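PDB 2ZWS: neutral ceramidase from Pseudomonas aeruginosa, which hydrolyses the N-acyl linkage of ceramides to sphingosine and free fatty acid, and also runs the reverse synthesis, using a bound zinc ion. Local coordinates for residues F299-F304 with A496-L501; E404-P409 with Q477-M482; F67-L72 with K121-I126. All coordinates share one frame; numbering follows the deposited sequence.

Contact 1. Residues F299-F304 with A496-L501; sequences FRFVDF and AIAPDL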
loop_
_atom_site.group_PDB
_atom_site.type_symbol
_atom_site.label_atom_id
_atom_site.label_comp_id
_atom_site.label_asym_id
_atom_site.label_seq_id
_atom_site.Cartn_x
_atom_site.Cartn_y
_atom_site.Cartn_z
ATOM N N PHE A 299 5.339 -0.986 21.425
ATOM C CA PHE A 299 6.157 -0.776 20.245
ATOM C C PHE A 299 7.616 -0.886 20.647
ATOM O O PHE A 299 8.008 -0.386 21.713
ATOM C CB PHE A 299 5.936 0.630 19.671
ATOM C CG PHE A 299 6.875 0.978 18.549
ATOM C CD1 PHE A 299 6.483 0.791 17.230
ATOM C CD2 PHE A 299 8.156 1.481 18.807
ATOM C CE1 PHE A 299 7.347 1.058 16.186
ATOM C CE2 PHE A 299 9.009 1.777 17.764
ATOM C CZ PHE A 299 8.616 1.567 16.463
ATOM N N ARG A 300 8.411 -1.490 19.770
ATOM C CA ARG A 300 9.844 -1.599 19.970
ATOM C C ARG A 300 10.564 -1.602 18.633
ATOM O O ARG A 300 10.196 -2.382 17.763
ATOM C CB ARG A 300 10.132 -2.954 20.653
ATOM C CG ARG A 300 10.966 -2.787 21.831
ATOM C CD ARG A 300 12.055 -3.807 21.899
ATOM N NE ARG A 300 11.652 -5.205 21.914
ATOM C CZ ARG A 300 12.546 -6.193 21.931
ATOM N NH1 ARG A 300 13.833 -5.888 21.940
ATOM N NH2 ARG A 300 12.169 -7.475 21.959
ATOM N N PHE A 301 11.594 -0.762 18.476
ATOM C CA PHE A 301 12.610 -1.028 17.454
ATOM C C PHE A 301 13.563 -2.113 17.951
ATOM O O PHE A 301 14.125 -2.001 19.048
ATOM C CB PHE A 301 13.408 0.217 17.090
ATOM C CG PHE A 301 12.687 1.167 16.161
ATOM C CD1 PHE A 301 12.313 0.763 14.874
ATOM C CD2 PHE A 301 12.445 2.490 16.536
ATOM C CE1 PHE A 301 11.694 1.644 13.989
ATOM C CE2 PHE A 301 11.785 3.399 15.657
ATOM C CZ PHE A 301 11.402 2.970 14.401
ATOM N N VAL A 302 13.742 -3.143 17.138
ATOM C CA VAL A 302 14.596 -4.300 17.496
ATOM C C VAL A 302 15.799 -4.387 16.572
ATOM O O VAL A 302 15.644 -4.411 15.355
ATOM C CB VAL A 302 13.804 -5.629 17.415
ATOM C CG1 VAL A 302 14.648 -6.793 17.897
ATOM C CG2 VAL A 302 12.530 -5.528 18.247
ATOM N N ASP A 303 16.995 -4.430 17.153
ATOM C CA ASP A 303 18.180 -4.670 16.347
ATOM C C ASP A 303 18.277 -6.175 15.987
ATOM O O ASP A 303 18.430 -7.053 16.875
ATOM C CB ASP A 303 19.429 -4.196 17.085
ATOM C CG ASP A 303 20.688 -4.244 16.211
ATOM O OD1 ASP A 303 20.639 -4.744 15.059
ATOM O OD2 ASP A 303 21.734 -3.728 16.682
ATOM N N PHE A 304 18.126 -6.459 14.692
ATOM C CA PHE A 304 18.104 -7.852 14.200
ATOM C C PHE A 304 19.506 -8.468 14.123
ATOM O O PHE A 304 19.645 -9.698 14.041
ATOM C CB PHE A 304 17.366 -7.920 12.834
ATOM C CG PHE A 304 15.906 -8.254 12.956
ATOM C CD1 PHE A 304 15.112 -7.641 13.930
ATOM C CD2 PHE A 304 15.324 -9.181 12.102
ATOM C CE1 PHE A 304 13.754 -7.973 14.061
ATOM C CE2 PHE A 304 13.978 -9.520 12.237
ATOM C CZ PHE A 304 13.201 -8.927 13.221
ATOM N N ALA A 496 15.981 0.060 20.223
ATOM C CA ALA A 496 17.213 0.443 19.568
ATOM C C ALA A 496 16.837 1.490 18.541
ATOM O O ALA A 496 15.733 2.006 18.563
ATOM C CB ALA A 496 17.715 -0.787 18.804
ATOM N N ILE A 497 17.782 1.983 17.762
ATOM C CA ILE A 497 17.931 3.391 17.497
ATOM C C ILE A 497 17.847 3.081 15.993
ATOM O O ILE A 497 18.688 2.337 15.481
ATOM C CB ILE A 497 19.287 4.044 17.760
ATOM C CG1 ILE A 497 19.430 4.392 19.240
ATOM C CG2 ILE A 497 19.366 5.334 16.925
ATOM C CD1 ILE A 497 18.300 5.251 19.780
ATOM N N ALA A 498 16.807 3.546 15.294
ATOM C CA ALA A 498 16.678 3.250 13.870
ATOM C C ALA A 498 17.654 4.148 13.109
ATOM O O ALA A 498 17.638 5.362 13.287
ATOM C CB ALA A 498 15.267 3.487 13.396
ATOM N N PRO A 499 18.529 3.557 12.280
ATOM C CA PRO A 499 19.519 4.385 11.570
ATOM C C PRO A 499 18.864 5.441 10.678
ATOM O O PRO A 499 17.892 5.154 9.991
ATOM C CB PRO A 499 20.297 3.367 10.729
ATOM C CG PRO A 499 20.113 2.068 11.423
ATOM C CD PRO A 499 18.698 2.123 11.985
ATOM N N ASP A 500 19.384 6.662 10.708
ATOM C CA ASP A 500 18.898 7.733 9.845
ATOM C C ASP A 500 19.819 7.822 8.633
ATOM O O ASP A 500 21.005 8.191 8.736
ATOM C CB ASP A 500 18.847 9.052 10.631
ATOM C CG ASP A 500 18.266 10.224 9.835
ATOM O OD1 ASP A 500 17.979 10.092 8.627
ATOM O OD2 ASP A 500 18.104 11.308 10.439
ATOM N N LEU A 501 19.279 7.448 7.483
ATOM C CA LEU A 501 20.061 7.397 6.245
ATOM C C LEU A 501 19.698 8.564 5.334
ATOM O O LEU A 501 20.076 8.612 4.158
ATOM C CB LEU A 501 19.854 6.067 5.534
ATOM C CG LEU A 501 20.339 4.779 6.222
ATOM C CD1 LEU A 501 20.520 3.649 5.168
ATOM C CD2 LEU A 501 21.578 4.942 7.064
#
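A498 sets its CB over the middle of the F301 ring, 4.0 Å from the ring centroid and 9° off the normal, a CH-pi contact with the methyl over the face. The opposite face of the same ring is taken by F299, whose CZ stands 3.6 Å above the plane. F301 carries CG beside its backbone N and anti to the carbonyl carbon (chi1 -78°), which swings the ring off strand 295-303 toward the loop after helix 471-488. There CB of F301 lies 3.3 Å from the carbonyl O of A496. The backbones are tied by one hydrogen bond, A496 N to F301 O at 3.0 Å; it is nearly straight at hydrogen (166°), but the donor stands above the carbonyl plane. D303 meets the A496 methyl with its backbone N, 4.1 Å from A496 CB, while its OD1 bonds T305 N. F301 and A498 both pack on L72 and on Q68, a residue inferred to bind substrate, so the contact probably backs the substrate site. The chemistry is divided: one main-chain bond and the S495 hydroxyl, bonded to F301 N, tie the loop to an outer strand of a four-stranded sheet, and the groups on its two faces limit rotation of the F301 ring.

Contact 2. Residues E404-P409 with Q477-M482; sequences ELLGAP and QLFVDM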
loop_
_atom_site.group_PDB
_atom_site.type_symbol
_atom_site.label_atom_id
_atom_site.label_comp_id
_atom_site.label_asym_id
_atom_site.label_seq_id
_atom_site.Cartn_x
_atom_site.Cartn_y
_atom_site.Cartn_z
ATOM N N GLU A 404 -6.481 -8.024 19.259
ATOM C CA GLU A 404 -5.101 -7.539 19.164
ATOM C C GLU A 404 -4.720 -7.486 17.713
ATOM O O GLU A 404 -5.016 -8.406 16.960
ATOM C CB GLU A 404 -4.107 -8.409 19.924
ATOM C CG GLU A 404 -4.019 -8.064 21.384
ATOM C CD GLU A 404 -2.989 -8.902 22.145
ATOM O OE1 GLU A 404 -2.716 -10.071 21.753
ATOM O OE2 GLU A 404 -2.476 -8.385 23.159
ATOM N N LEU A 405 -4.075 -6.385 17.340
ATOM C CA LEU A 405 -3.690 -6.131 15.968
ATOM C C LEU A 405 -2.166 -6.035 15.972
ATOM O O LEU A 405 -1.580 -5.229 16.691
ATOM C CB LEU A 405 -4.339 -4.819 15.515
ATOM C CG LEU A 405 -3.927 -4.261 14.156
ATOM C CD1 LEU A 405 -4.243 -5.237 13.004
ATOM C CD2 LEU A 405 -4.565 -2.907 13.906
ATOM N N LEU A 406 -1.519 -6.894 15.201
ATOM C CA LEU A 406 -0.065 -6.894 15.122
ATOM C C LEU A 406 0.393 -6.219 13.852
ATOM O O LEU A 406 -0.161 -6.473 12.777
ATOM C CB LEU A 406 0.478 -8.319 15.089
ATOM C CG LEU A 406 0.491 -9.212 16.342
ATOM C CD1 LEU A 406 -0.735 -9.143 17.201
ATOM C CD2 LEU A 406 0.772 -10.681 15.934
ATOM N N GLY A 407 1.408 -5.357 13.976
ATOM C CA GLY A 407 1.976 -4.706 12.803
ATOM C C GLY A 407 3.367 -5.301 12.596
ATOM O O GLY A 407 4.257 -5.115 13.445
ATOM N N ALA A 408 3.550 -6.020 11.486
ATOM C CA ALA A 408 4.804 -6.703 11.187
ATOM C C ALA A 408 5.438 -6.154 9.908
ATOM O O ALA A 408 4.743 -6.041 8.887
ATOM C CB ALA A 408 4.546 -8.191 11.078
ATOM N N PRO A 409 6.758 -5.837 9.960
ATOM C CA PRO A 409 7.433 -5.135 8.866
ATOM C C PRO A 409 7.955 -5.971 7.710
ATOM O O PRO A 409 9.090 -5.769 7.247
ATOM C CB PRO A 409 8.607 -4.447 9.579
ATOM C CG PRO A 409 8.992 -5.471 10.670
ATOM C CD PRO A 409 7.643 -6.011 11.135
ATOM N N GLN A 477 9.110 -15.035 18.509
ATOM C CA GLN A 477 9.611 -14.688 19.843
ATOM C C GLN A 477 9.312 -13.234 20.192
ATOM O O GLN A 477 8.852 -12.939 21.293
ATOM C CB GLN A 477 11.113 -14.880 19.888
ATOM C CG GLN A 477 11.758 -14.410 21.177
ATOM C CD GLN A 477 13.214 -14.746 21.192
ATOM O OE1 GLN A 477 14.073 -13.863 21.084
ATOM N NE2 GLN A 477 13.510 -16.028 21.269
ATOM N N LEU A 478 9.588 -12.340 19.238
ATOM C CA LEU A 478 9.398 -10.906 19.466
ATOM C C LEU A 478 7.935 -10.564 19.756
ATOM O O LEU A 478 7.630 -9.792 20.690
ATOM C CB LEU A 478 9.918 -10.114 18.271
ATOM C CG LEU A 478 11.437 -10.170 18.077
ATOM C CD1 LEU A 478 11.832 -9.540 16.752
ATOM C CD2 LEU A 478 12.201 -9.538 19.218
ATOM N N PHE A 479 7.036 -11.106 18.941
ATOM C CA PHE A 479 5.609 -10.885 19.165
ATOM C C PHE A 479 5.077 -11.552 20.426
ATOM O O PHE A 479 4.213 -10.990 21.114
ATOM C CB PHE A 479 4.804 -11.267 17.919
ATOM C CG PHE A 479 4.819 -10.208 16.848
ATOM C CD1 PHE A 479 4.147 -9.000 17.058
ATOM C CD2 PHE A 479 5.495 -10.395 15.634
ATOM C CE1 PHE A 479 4.144 -7.991 16.091
ATOM C CE2 PHE A 479 5.470 -9.352 14.643
ATOM C CZ PHE A 479 4.792 -8.155 14.899
ATOM N N VAL A 480 5.540 -12.767 20.735
ATOM C CA VAL A 480 5.078 -13.405 21.974
ATOM C C VAL A 480 5.544 -12.603 23.188
ATOM O O VAL A 480 4.740 -12.327 24.109
ATOM C CB VAL A 480 5.525 -14.880 22.053
ATOM C CG1 VAL A 480 5.386 -15.420 23.494
ATOM C CG2 VAL A 480 4.674 -15.682 21.093
ATOM N N ASP A 481 6.808 -12.184 23.176
ATOM C CA ASP A 481 7.335 -11.408 24.299
ATOM C C ASP A 481 6.541 -10.096 24.479
ATOM O O ASP A 481 6.224 -9.694 25.607
ATOM C CB ASP A 481 8.847 -11.163 24.148
ATOM C CG ASP A 481 9.688 -12.435 24.383
ATOM O OD1 ASP A 481 9.115 -13.478 24.779
ATOM O OD2 ASP A 481 10.928 -12.382 24.182
ATOM N N MET A 482 6.171 -9.461 23.359
ATOM C CA MET A 482 5.386 -8.223 23.417
ATOM C C MET A 482 3.993 -8.504 23.972
ATOM O O MET A 482 3.490 -7.743 24.790
ATOM C CB MET A 482 5.298 -7.579 22.033
ATOM C CG MET A 482 4.524 -6.257 22.071
ATOM S SD MET A 482 4.812 -5.322 20.549
ATOM C CE MET A 482 6.477 -4.703 20.853
#
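F479 holds CG beside its backbone N and anti to the carbonyl carbon (chi1 -80°), which sends the ring from helix 471-488 toward strand 403-407; L406 adopts the same kind of first torsion (chi1 -74°) and lifts its branched end to meet it. The result is helix-on-sheet packing, with the helix lying against a mixed four-stranded sheet in which strand 403-407 is an inner strand. The L406 side chain and the ring cross obliquely: CG of L406 is 3.7 Å from CD1 of F479, CB of L406 is 3.8 Å from CE1, and the CD2 methyl of L406 lies over one face. Farther along the chain, A408 brings its CB to 3.8 Å from CZ of F479, so the ring is touched at CD1 and CE1 by the leucine and at CZ and CE2 by the alanine. G407 lies between these two and offers only backbone. No hydrogen bond joins the two segments, and every residue that touches is buried. I395 of strand 392-400 and I420 and V424 of helix 414-428 also pack on F479, which thus fills a joint between the sheet and two helices. Beyond P409 the chain soon reaches the zinc ligand E411. At the ring's edge, near its plane, the carbonyl O of G407 approaches CZ of F479 at 3.4 Å.

Contact 3. Residues F67-L72 with K121-I126; sequences FQAVHL and KTFNAI. With FMT (formic acid), chain D.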
loop_
_atom_site.group_PDB
_atom_site.type_symbol
_atom_site.label_atom_id
_atom_site.label_comp_id
_atom_site.label_asym_id
_atom_site.label_seq_id
_atom_site.Cartn_x
_atom_site.Cartn_y
_atom_site.Cartn_z
ATOM N N PHE A 67 7.971 2.062 4.060
ATOM C CA PHE A 67 9.379 1.942 4.382
ATOM C C PHE A 67 9.729 2.660 5.677
ATOM O O PHE A 67 9.060 3.629 6.062
ATOM C CB PHE A 67 10.211 2.520 3.246
ATOM C CG PHE A 67 10.149 1.717 1.956
ATOM C CD1 PHE A 67 9.608 2.311 0.812
ATOM C CD2 PHE A 67 10.598 0.387 1.897
ATOM C CE1 PHE A 67 9.554 1.648 -0.386
ATOM C CE2 PHE A 67 10.555 -0.324 0.665
ATOM C CZ PHE A 67 10.033 0.332 -0.481
ATOM N N GLN A 68 10.797 2.207 6.330
ATOM C CA GLN A 68 11.262 2.836 7.550
ATOM C C GLN A 68 11.425 4.361 7.415
ATOM O O GLN A 68 11.055 5.109 8.327
ATOM C CB GLN A 68 12.550 2.183 8.024
ATOM C CG GLN A 68 13.049 2.729 9.314
ATOM C CD GLN A 68 13.831 1.675 10.066
ATOM O OE1 GLN A 68 15.061 1.527 9.884
ATOM N NE2 GLN A 68 13.119 0.874 10.858
ATOM N N ALA A 69 11.950 4.821 6.285
ATOM C CA ALA A 69 12.126 6.273 6.096
ATOM C C ALA A 69 10.819 7.098 6.219
ATOM O O ALA A 69 10.798 8.216 6.771
ATOM C CB ALA A 69 12.797 6.524 4.743
ATOM N N VAL A 70 9.736 6.546 5.670
ATOM C CA VAL A 70 8.411 7.141 5.760
ATOM C C VAL A 70 7.957 7.107 7.214
ATOM O O VAL A 70 7.503 8.122 7.730
ATOM C CB VAL A 70 7.439 6.386 4.818
ATOM C CG1 VAL A 70 5.987 6.860 5.031
ATOM C CG2 VAL A 70 7.884 6.575 3.348
ATOM N N HIS A 71 8.028 5.940 7.861
ATOM C CA HIS A 71 7.617 5.819 9.264
ATOM C C HIS A 71 8.319 6.851 10.148
ATOM O O HIS A 71 7.668 7.590 10.904
ATOM C CB HIS A 71 7.925 4.388 9.710
ATOM C CG HIS A 71 7.613 4.110 11.140
ATOM N ND1 HIS A 71 8.596 3.796 12.053
ATOM C CD2 HIS A 71 6.433 4.034 11.810
ATOM C CE1 HIS A 71 8.041 3.567 13.231
ATOM N NE2 HIS A 71 6.732 3.701 13.109
ATOM N N LEU A 72 9.627 6.969 10.002
ATOM C CA LEU A 72 10.406 7.880 10.853
ATOM C C LEU A 72 10.010 9.339 10.636
ATOM O O LEU A 72 9.908 10.087 11.590
ATOM C CB LEU A 72 11.918 7.677 10.608
ATOM C CG LEU A 72 12.458 6.308 11.044
ATOM C CD1 LEU A 72 13.932 6.122 10.600
ATOM C CD2 LEU A 72 12.313 6.083 12.556
ATOM N N LYS A 121 10.462 13.768 -4.390
ATOM C CA LYS A 121 9.121 14.333 -4.540
ATOM C C LYS A 121 8.032 13.303 -4.189
ATOM O O LYS A 121 6.994 13.636 -3.596
ATOM C CB LYS A 121 8.912 14.828 -5.979
ATOM C CG LYS A 121 7.761 15.806 -6.122
ATOM C CD LYS A 121 7.842 16.585 -7.454
ATOM C CE LYS A 121 6.805 17.706 -7.493
ATOM N NZ LYS A 121 7.242 18.895 -6.690
ATOM N N THR A 122 8.249 12.050 -4.586
ATOM C CA THR A 122 7.298 10.988 -4.268
ATOM C C THR A 122 7.339 10.669 -2.768
ATOM O O THR A 122 6.261 10.584 -2.097
ATOM C CB THR A 122 7.620 9.761 -5.126
ATOM O OG1 THR A 122 7.284 10.046 -6.493
ATOM C CG2 THR A 122 6.881 8.491 -4.662
ATOM N N PHE A 123 8.552 10.570 -2.225
ATOM C CA PHE A 123 8.702 10.376 -0.770
ATOM C C PHE A 123 7.957 11.464 0.024
ATOM O O PHE A 123 7.152 11.177 0.925
ATOM C CB PHE A 123 10.196 10.325 -0.387
ATOM C CG PHE A 123 10.439 10.293 1.095
ATOM C CD1 PHE A 123 10.663 11.493 1.805
ATOM C CD2 PHE A 123 10.461 9.077 1.798
ATOM C CE1 PHE A 123 10.876 11.472 3.196
ATOM C CE2 PHE A 123 10.662 9.060 3.197
ATOM C CZ PHE A 123 10.876 10.250 3.886
ATOM N N ASN A 124 8.219 12.707 -0.328
ATOM C CA ASN A 124 7.619 13.803 0.408
ATOM C C ASN A 124 6.093 13.796 0.305
ATOM O O ASN A 124 5.409 14.127 1.288
ATOM C CB ASN A 124 8.146 15.156 -0.083
ATOM C CG ASN A 124 9.613 15.434 0.274
ATOM O OD1 ASN A 124 10.252 16.326 -0.342
ATOM N ND2 ASN A 124 10.122 14.782 1.280
ATOM N N ALA A 125 5.541 13.450 -0.868
ATOM C CA ALA A 125 4.067 13.400 -1.036
ATOM C C ALA A 125 3.451 12.335 -0.137
ATOM O O ALA A 125 2.320 12.508 0.366
ATOM C CB ALA A 125 3.698 13.134 -2.473
ATOM N N ILE A 126 4.173 11.214 0.001
ATOM C CA ILE A 126 3.695 10.098 0.822
ATOM C C ILE A 126 3.659 10.503 2.302
ATOM O O ILE A 126 2.622 10.373 2.982
ATOM C CB ILE A 126 4.518 8.830 0.569
ATOM C CG1 ILE A 126 4.247 8.324 -0.855
ATOM C CG2 ILE A 126 4.255 7.764 1.625
ATOM C CD1 ILE A 126 5.234 7.256 -1.332
HETATM C C FMT D . 12.687 -0.228 4.574
HETATM O O1 FMT D . 11.811 -0.220 5.474
HETATM O O2 FMT D . 13.176 0.804 4.065
#
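F123 pushes the edge of its ring against the first turn of helix 68-81, in a helix-helix packing where the axes of segments 68-72 and 121-126 run 45° apart and approach to 10.3 Å. CE2 of F123 lies 3.7 Å from A69 CB and equally far from V70 CG2, while its CZ comes within 3.5 Å of the carbonyl O of A69, near the ring plane. The ring gets there because CG stands anti to the backbone N (chi1 173°), stretching the phenyl away from its own helix. Beside it, CG1 of V70 meets CG2 of I126 at 3.9 Å, the two side chains crossing at about a right angle. Farther out, H107 and F118 pack on the F123 ring. F67, at the N-cap position of helix 68-81, meets F105 edge-to-face. At this helix start sits a formic acid molecule, probably from the crystallisation liquor, also hydrogen-bonded to Y445 N and S106 OG. Q68, S106 and Y445 are all inferred to bind substrate, consistent with the formic acid lying in the substrate site. O1 of the formic acid accepts a hydrogen bond from Q68 N at 2.8 Å, with an N-H...O angle of 166°.

Overall arrangement
Contacts 1 and 2 adjoin through the four-stranded sheet, their centres 15 Å apart: L478 of helix 471-488 packs on R300, V302 and F304, with its CD1 3.7 Å from F304 CE1. Contact 1 also reaches contact 3, centre to centre 17 Å, where CE1 of F301 lies 3.5 Å from Q68 NE2 and F301 CZ lies 3.7 Å from L72 CD2. Strand 295-303 thus touches both helix 471-488 and helix 68-81, whereas contacts 2 and 3 do not meet, their nearest atoms being about 7 Å apart. Contact 3 contains Q68, inferred to bind substrate; in contact 2 the A408 side chain lies about 13 Å from the zinc ion and about 9 Å from that of its ligand E411.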